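Local coordinates for protein ATP-dependent kinase YFH7 (Saccharomyces cerevisiae, PDB 2GA8) that acts as an ATP-dependent kinase of the P-loop class that could be involved in assembly of the endoplasmic reticulum membrane, at residues 61-75 against 224-237. Residues are numbered along the deposited sequence; the frame is centred on the assembly and turned at random.
Sequences NVIEVNDRLKPMVNL and EKLSKTFSQTIPDI. With SO4 (sulfate ion), chain E.
Asn66 and Ser231 lie side by side in a two-stranded parallel sheet, a compact case of distant chain parts joined by backbone and side-chain bonds alike. Asn66 N donates to Phe230 O (2.8 Å), Gln232 N to Asn66 O, and Glu64 N to Ser227 O at the C-terminal end of helix 222-227. Asn66 turns its amide back along the strand, where ND2 reaches Lys228 O (2.7 Å) with the acceptor almost in the amide plane. On the same face of the sheet, Ser231 OG gives its proton to the anti lone pair of Asp67 OD2 (2.6 Å) and accepts from Thr233 N, an ST turn. Packing is tight around buried Thr233: its CG2 touches Pro71 O and Lys70 CB, while its carbonyl takes the Val73 N-H (3.0 Å).

The outer side is polar and meets solvent around Glu64. Lys228, bent at chi2 (-63°), lays its chain past Val62 so that NZ hydrogen-bonds Val62 O (2.9 Å) and forms a salt bridge with Glu64 OE2 (2.6 Å). A methionine at Lys228 would probably leave the Glu64 carboxylate without its countercharge and Val62 O without this donor. At the turn after the strand, the Asp67 and Arg68 backbone N-H groups and the guanidinium edge of Arg68 (NE and NH2) hold a sulfate, probably from the crystallisation liquor.

Inward, Val62 and Ile63 pack against helix 47-58, Phe230 meets Phe259 edge-to-face, and Leu75 reaches Pro235 (CD1 to CG 3.6 Å) between helix 192-206 and strand 134-136.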
loop_
_atom_site.group_PDB
_atom_site.type_symbol
_atom_site.label_atom_id
_atom_site.label_comp_id
_atom_site.label_asym_id
_atom_site.label_seq_id
_atom_site.Cartn_x
_atom_site.Cartn_y
_atom_site.Cartn_z
ATOM N N ASN A 61 1.745 31.529 2.195
ATOM C CA ASN A 61 0.804 31.478 1.083
ATOM C C ASN A 61 1.415 30.962 -0.205
ATOM O O ASN A 61 0.994 31.340 -1.296
ATOM C CB ASN A 61 0.224 32.874 0.868
ATOM C CG ASN A 61 -0.418 33.423 2.122
ATOM O OD1 ASN A 61 -1.393 32.864 2.623
ATOM N ND2 ASN A 61 0.132 34.517 2.648
ATOM N N VAL A 62 2.391 30.074 -0.065
ATOM C CA VAL A 62 3.101 29.514 -1.208
ATOM C C VAL A 62 2.304 28.488 -2.009
ATOM O O VAL A 62 2.562 28.296 -3.197
ATOM C CB VAL A 62 4.427 28.850 -0.750
ATOM C CG1 VAL A 62 4.125 27.627 0.110
ATOM C CG2 VAL A 62 5.277 28.468 -1.954
ATOM N N ILE A 63 1.343 27.833 -1.367
ATOM C CA ILE A 63 0.560 26.802 -2.046
ATOM C C ILE A 63 -0.353 27.298 -3.158
ATOM O O ILE A 63 -1.129 28.238 -2.981
ATOM C CB ILE A 63 -0.290 25.989 -1.049
ATOM C CG1 ILE A 63 0.623 25.227 -0.085
ATOM C CG2 ILE A 63 -1.183 25.006 -1.808
ATOM C CD1 ILE A 63 -0.121 24.453 0.989
ATOM N N GLU A 64 -0.244 26.643 -4.310
ATOM C CA GLU A 64 -1.058 26.970 -5.472
ATOM C C GLU A 64 -1.513 25.685 -6.148
ATOM O O GLU A 64 -0.727 24.752 -6.321
ATOM C CB GLU A 64 -0.263 27.808 -6.471
ATOM C CG GLU A 64 0.156 29.172 -5.955
ATOM C CD GLU A 64 0.795 30.023 -7.034
ATOM O OE1 GLU A 64 0.153 30.227 -8.086
ATOM O OE2 GLU A 64 1.934 30.493 -6.835
ATOM N N VAL A 65 -2.788 25.636 -6.519
ATOM C CA VAL A 65 -3.330 24.464 -7.192
ATOM C C VAL A 65 -3.565 24.862 -8.646
ATOM O O VAL A 65 -4.348 25.769 -8.934
ATOM C CB VAL A 65 -4.652 24.003 -6.543
ATOM C CG1 VAL A 65 -5.180 22.765 -7.258
ATOM C CG2 VAL A 65 -4.424 23.697 -5.067
ATOM N N ASN A 66 -2.869 24.186 -9.553
ATOM C CA ASN A 66 -2.957 24.475 -10.980
ATOM C C ASN A 66 -3.923 23.569 -11.731
ATOM O O ASN A 66 -4.637 22.768 -11.129
ATOM C CB ASN A 66 -1.572 24.345 -11.611
ATOM C CG ASN A 66 -0.504 25.054 -10.816
ATOM O OD1 ASN A 66 -0.474 26.285 -10.752
ATOM N ND2 ASN A 66 0.379 24.281 -10.192
ATOM N N ASP A 67 -3.919 23.707 -13.055
ATOM C CA ASP A 67 -4.773 22.920 -13.939
ATOM C C ASP A 67 -6.244 23.104 -13.603
ATOM O O ASP A 67 -7.038 22.171 -13.703
ATOM C CB ASP A 67 -4.413 21.434 -13.854
ATOM C CG ASP A 67 -2.954 21.167 -14.174
ATOM O OD1 ASP A 67 -2.444 21.742 -15.160
ATOM O OD2 ASP A 67 -2.322 20.375 -13.445
ATOM N N ARG A 68 -6.603 24.319 -13.209
ATOM C CA ARG A 68 -7.980 24.622 -12.847
ATOM C C ARG A 68 -8.967 24.439 -14.001
ATOM O O ARG A 68 -10.141 24.147 -13.771
ATOM C CB ARG A 68 -8.065 26.051 -12.304
ATOM C CG ARG A 68 -7.359 26.240 -10.965
ATOM C CD ARG A 68 -7.200 27.716 -10.617
ATOM N NE ARG A 68 -6.259 28.383 -11.514
ATOM C CZ ARG A 68 -5.943 29.672 -11.450
ATOM N NH1 ARG A 68 -6.497 30.452 -10.527
ATOM N NH2 ARG A 68 -5.068 30.183 -12.304
ATOM N N LEU A 69 -8.495 24.597 -15.235
ATOM C CA LEU A 69 -9.365 24.459 -16.405
ATOM C C LEU A 69 -9.179 23.142 -17.150
ATOM O O LEU A 69 -9.546 23.027 -18.321
ATOM C CB LEU A 69 -9.134 25.615 -17.382
ATOM C CG LEU A 69 -9.374 27.029 -16.849
ATOM C CD1 LEU A 69 -9.136 28.034 -17.966
ATOM C CD2 LEU A 69 -10.793 27.149 -16.316
ATOM N N LYS A 70 -8.608 22.150 -16.478
ATOM C CA LYS A 70 -8.393 20.853 -17.104
ATOM C C LYS A 70 -9.344 19.817 -16.523
ATOM O O LYS A 70 -9.819 19.960 -15.398
ATOM C CB LYS A 70 -6.945 20.398 -16.900
ATOM C CG LYS A 70 -5.920 21.273 -17.593
ATOM C CD LYS A 70 -4.534 20.669 -17.489
ATOM C CE LYS A 70 -3.528 21.441 -18.326
ATOM N NZ LYS A 70 -2.198 20.768 -18.340
ATOM N N PRO A 71 -9.659 18.767 -17.295
ATOM C CA PRO A 71 -10.567 17.742 -16.779
ATOM C C PRO A 71 -9.845 16.823 -15.795
ATOM O O PRO A 71 -8.616 16.714 -15.820
ATOM C CB PRO A 71 -11.005 17.010 -18.041
ATOM C CG PRO A 71 -9.769 17.068 -18.887
ATOM C CD PRO A 71 -9.311 18.504 -18.703
ATOM N N MET A 72 -10.615 16.174 -14.930
ATOM C CA MET A 72 -10.066 15.258 -13.939
ATOM C C MET A 72 -9.409 14.069 -14.623
ATOM O O MET A 72 -9.906 13.582 -15.636
ATOM C CB MET A 72 -11.180 14.741 -13.028
ATOM C CG MET A 72 -11.901 15.816 -12.254
ATOM S SD MET A 72 -10.774 16.691 -11.170
ATOM C CE MET A 72 -10.517 15.458 -9.906
ATOM N N VAL A 73 -8.293 13.603 -14.072
ATOM C CA VAL A 73 -7.608 12.446 -14.637
ATOM C C VAL A 73 -8.556 11.260 -14.482
ATOM O O VAL A 73 -9.093 11.035 -13.396
ATOM C CB VAL A 73 -6.292 12.138 -13.880
ATOM C CG1 VAL A 73 -5.653 10.870 -14.430
ATOM C CG2 VAL A 73 -5.331 13.310 -14.012
ATOM N N ASN A 74 -8.786 10.523 -15.563
ATOM C CA ASN A 74 -9.669 9.361 -15.502
ATOM C C ASN A 74 -8.791 8.191 -15.083
ATOM O O ASN A 74 -7.922 7.758 -15.833
ATOM C CB ASN A 74 -10.297 9.081 -16.870
ATOM C CG ASN A 74 -11.478 8.135 -16.781
ATOM O OD1 ASN A 74 -11.391 7.075 -16.160
ATOM N ND2 ASN A 74 -12.588 8.511 -17.406
ATOM N N LEU A 75 -9.019 7.678 -13.881
ATOM C CA LEU A 75 -8.185 6.600 -13.378
ATOM C C LEU A 75 -8.643 5.183 -13.664
ATOM O O LEU A 75 -7.820 4.269 -13.714
ATOM C CB LEU A 75 -7.984 6.781 -11.874
ATOM C CG LEU A 75 -7.345 8.126 -11.521
ATOM C CD1 LEU A 75 -7.282 8.293 -10.019
ATOM C CD2 LEU A 75 -5.960 8.205 -12.143
ATOM N N GLU A 224 9.256 24.382 -2.199
ATOM C CA GLU A 224 8.763 25.511 -2.983
ATOM C C GLU A 224 8.207 24.973 -4.304
ATOM O O GLU A 224 7.104 25.326 -4.728
ATOM C CB GLU A 224 9.908 26.487 -3.275
ATOM C CG GLU A 224 9.508 27.715 -4.073
ATOM C CD GLU A 224 8.876 28.788 -3.211
ATOM O OE1 GLU A 224 9.497 29.161 -2.196
ATOM O OE2 GLU A 224 7.769 29.260 -3.550
ATOM N N LYS A 225 8.978 24.101 -4.945
ATOM C CA LYS A 225 8.569 23.513 -6.217
ATOM C C LYS A 225 7.278 22.708 -6.107
ATOM O O LYS A 225 6.372 22.851 -6.926
ATOM C CB LYS A 225 9.675 22.602 -6.748
ATOM C CG LYS A 225 10.985 23.304 -7.023
ATOM C CD LYS A 225 12.025 22.294 -7.454
ATOM C CE LYS A 225 13.394 22.915 -7.585
ATOM N NZ LYS A 225 14.407 21.875 -7.904
ATOM N N LEU A 226 7.188 21.852 -5.097
ATOM C CA LEU A 226 5.987 21.046 -4.947
ATOM C C LEU A 226 4.764 21.903 -4.618
ATOM O O LEU A 226 3.665 21.646 -5.113
ATOM C CB LEU A 226 6.199 19.969 -3.873
ATOM C CG LEU A 226 6.249 20.340 -2.393
ATOM C CD1 LEU A 226 4.830 20.531 -1.859
ATOM C CD2 LEU A 226 6.946 19.220 -1.623
ATOM N N SER A 227 4.967 22.931 -3.799
ATOM C CA SER A 227 3.884 23.820 -3.388
ATOM C C SER A 227 3.228 24.548 -4.550
ATOM O O SER A 227 2.038 24.840 -4.508
ATOM C CB SER A 227 4.394 24.853 -2.375
ATOM O OG SER A 227 4.774 24.237 -1.160
ATOM N N LYS A 228 4.006 24.826 -5.590
ATOM C CA LYS A 228 3.497 25.537 -6.756
ATOM C C LYS A 228 3.003 24.611 -7.864
ATOM O O LYS A 228 2.577 25.083 -8.913
ATOM C CB LYS A 228 4.589 26.444 -7.335
ATOM C CG LYS A 228 5.097 27.528 -6.394
ATOM C CD LYS A 228 3.993 28.503 -6.027
ATOM C CE LYS A 228 4.533 29.678 -5.226
ATOM N NZ LYS A 228 3.431 30.553 -4.741
ATOM N N THR A 229 3.039 23.302 -7.634
ATOM C CA THR A 229 2.641 22.364 -8.677
ATOM C C THR A 229 1.547 21.346 -8.351
ATOM O O THR A 229 1.438 20.318 -9.026
ATOM C CB THR A 229 3.876 21.610 -9.208
ATOM O OG1 THR A 229 4.572 20.999 -8.114
ATOM C CG2 THR A 229 4.818 22.579 -9.922
ATOM N N PHE A 230 0.751 21.620 -7.324
ATOM C CA PHE A 230 -0.352 20.739 -6.973
ATOM C C PHE A 230 -1.332 20.869 -8.134
ATOM O O PHE A 230 -1.421 21.934 -8.756
ATOM C CB PHE A 230 -1.019 21.199 -5.674
ATOM C CG PHE A 230 -0.202 20.939 -4.438
ATOM C CD1 PHE A 230 0.088 19.634 -4.038
ATOM C CD2 PHE A 230 0.242 21.998 -3.647
ATOM C CE1 PHE A 230 0.803 19.388 -2.867
ATOM C CE2 PHE A 230 0.957 21.762 -2.473
ATOM C CZ PHE A 230 1.239 20.455 -2.080
ATOM N N SER A 231 -2.066 19.801 -8.431
ATOM C CA SER A 231 -3.010 19.829 -9.543
ATOM C C SER A 231 -4.456 19.528 -9.157
ATOM O O SER A 231 -4.738 18.566 -8.442
ATOM C CB SER A 231 -2.570 18.842 -10.625
ATOM O OG SER A 231 -3.509 18.813 -11.687
ATOM N N GLN A 232 -5.371 20.353 -9.655
ATOM C CA GLN A 232 -6.790 20.175 -9.377
ATOM C C GLN A 232 -7.341 18.933 -10.085
ATOM O O GLN A 232 -8.430 18.464 -9.765
ATOM C CB GLN A 232 -7.561 21.417 -9.839
ATOM C CG GLN A 232 -9.005 21.476 -9.373
ATOM C CD GLN A 232 -9.127 21.470 -7.859
ATOM O OE1 GLN A 232 -8.453 22.235 -7.167
ATOM N NE2 GLN A 232 -9.996 20.611 -7.338
ATOM N N THR A 233 -6.586 18.395 -11.035
ATOM C CA THR A 233 -7.040 17.226 -11.794
ATOM C C THR A 233 -6.910 15.887 -11.078
ATOM O O THR A 233 -7.434 14.884 -11.555
ATOM C CB THR A 233 -6.285 17.093 -13.123
ATOM O OG1 THR A 233 -4.905 16.816 -12.860
ATOM C CG2 THR A 233 -6.407 18.372 -13.932
ATOM N N ILE A 234 -6.221 15.873 -9.943
ATOM C CA ILE A 234 -6.009 14.643 -9.181
ATOM C C ILE A 234 -7.105 14.442 -8.138
ATOM O O ILE A 234 -7.239 15.231 -7.209
ATOM C CB ILE A 234 -4.621 14.677 -8.488
ATOM C CG1 ILE A 234 -3.525 14.857 -9.544
ATOM C CG2 ILE A 234 -4.394 13.397 -7.683
ATOM C CD1 ILE A 234 -3.374 13.681 -10.508
ATOM N N PRO A 235 -7.900 13.368 -8.275
ATOM C CA PRO A 235 -8.985 13.098 -7.329
ATOM C C PRO A 235 -8.504 12.438 -6.047
ATOM O O PRO A 235 -7.374 11.963 -5.973
ATOM C CB PRO A 235 -9.892 12.174 -8.121
ATOM C CG PRO A 235 -8.879 11.299 -8.823
ATOM C CD PRO A 235 -7.827 12.309 -9.301
ATOM N N ASP A 236 -9.368 12.418 -5.037
ATOM C CA ASP A 236 -9.033 11.769 -3.777
ATOM C C ASP A 236 -9.173 10.270 -3.999
ATOM O O ASP A 236 -10.138 9.816 -4.609
ATOM C CB ASP A 236 -9.993 12.191 -2.656
ATOM C CG ASP A 236 -9.734 13.600 -2.152
ATOM O OD1 ASP A 236 -8.671 14.168 -2.470
ATOM O OD2 ASP A 236 -10.595 14.133 -1.418
ATOM N N ILE A 237 -8.202 9.509 -3.510
ATOM C CA ILE A 237 -8.231 8.058 -3.641
ATOM C C ILE A 237 -8.261 7.497 -2.231
ATOM O O ILE A 237 -7.369 7.779 -1.433
ATOM C CB ILE A 237 -6.976 7.539 -4.361
ATOM C CG1 ILE A 237 -6.894 8.151 -5.758
ATOM C CG2 ILE A 237 -7.016 6.012 -4.449
ATOM C CD1 ILE A 237 -5.569 7.907 -6.453
HETATM S S SO4 E . -3.944 27.066 -14.344
HETATM O O1 SO4 E . -5.040 26.701 -13.424
HETATM O O2 SO4 E . -4.420 26.987 -15.738
HETATM O O3 SO4 E . -3.500 28.442 -14.048
HETATM O O4 SO4 E . -2.808 26.142 -14.164
HETATM O O HOH W 1 0.606 20.908 -11.993
#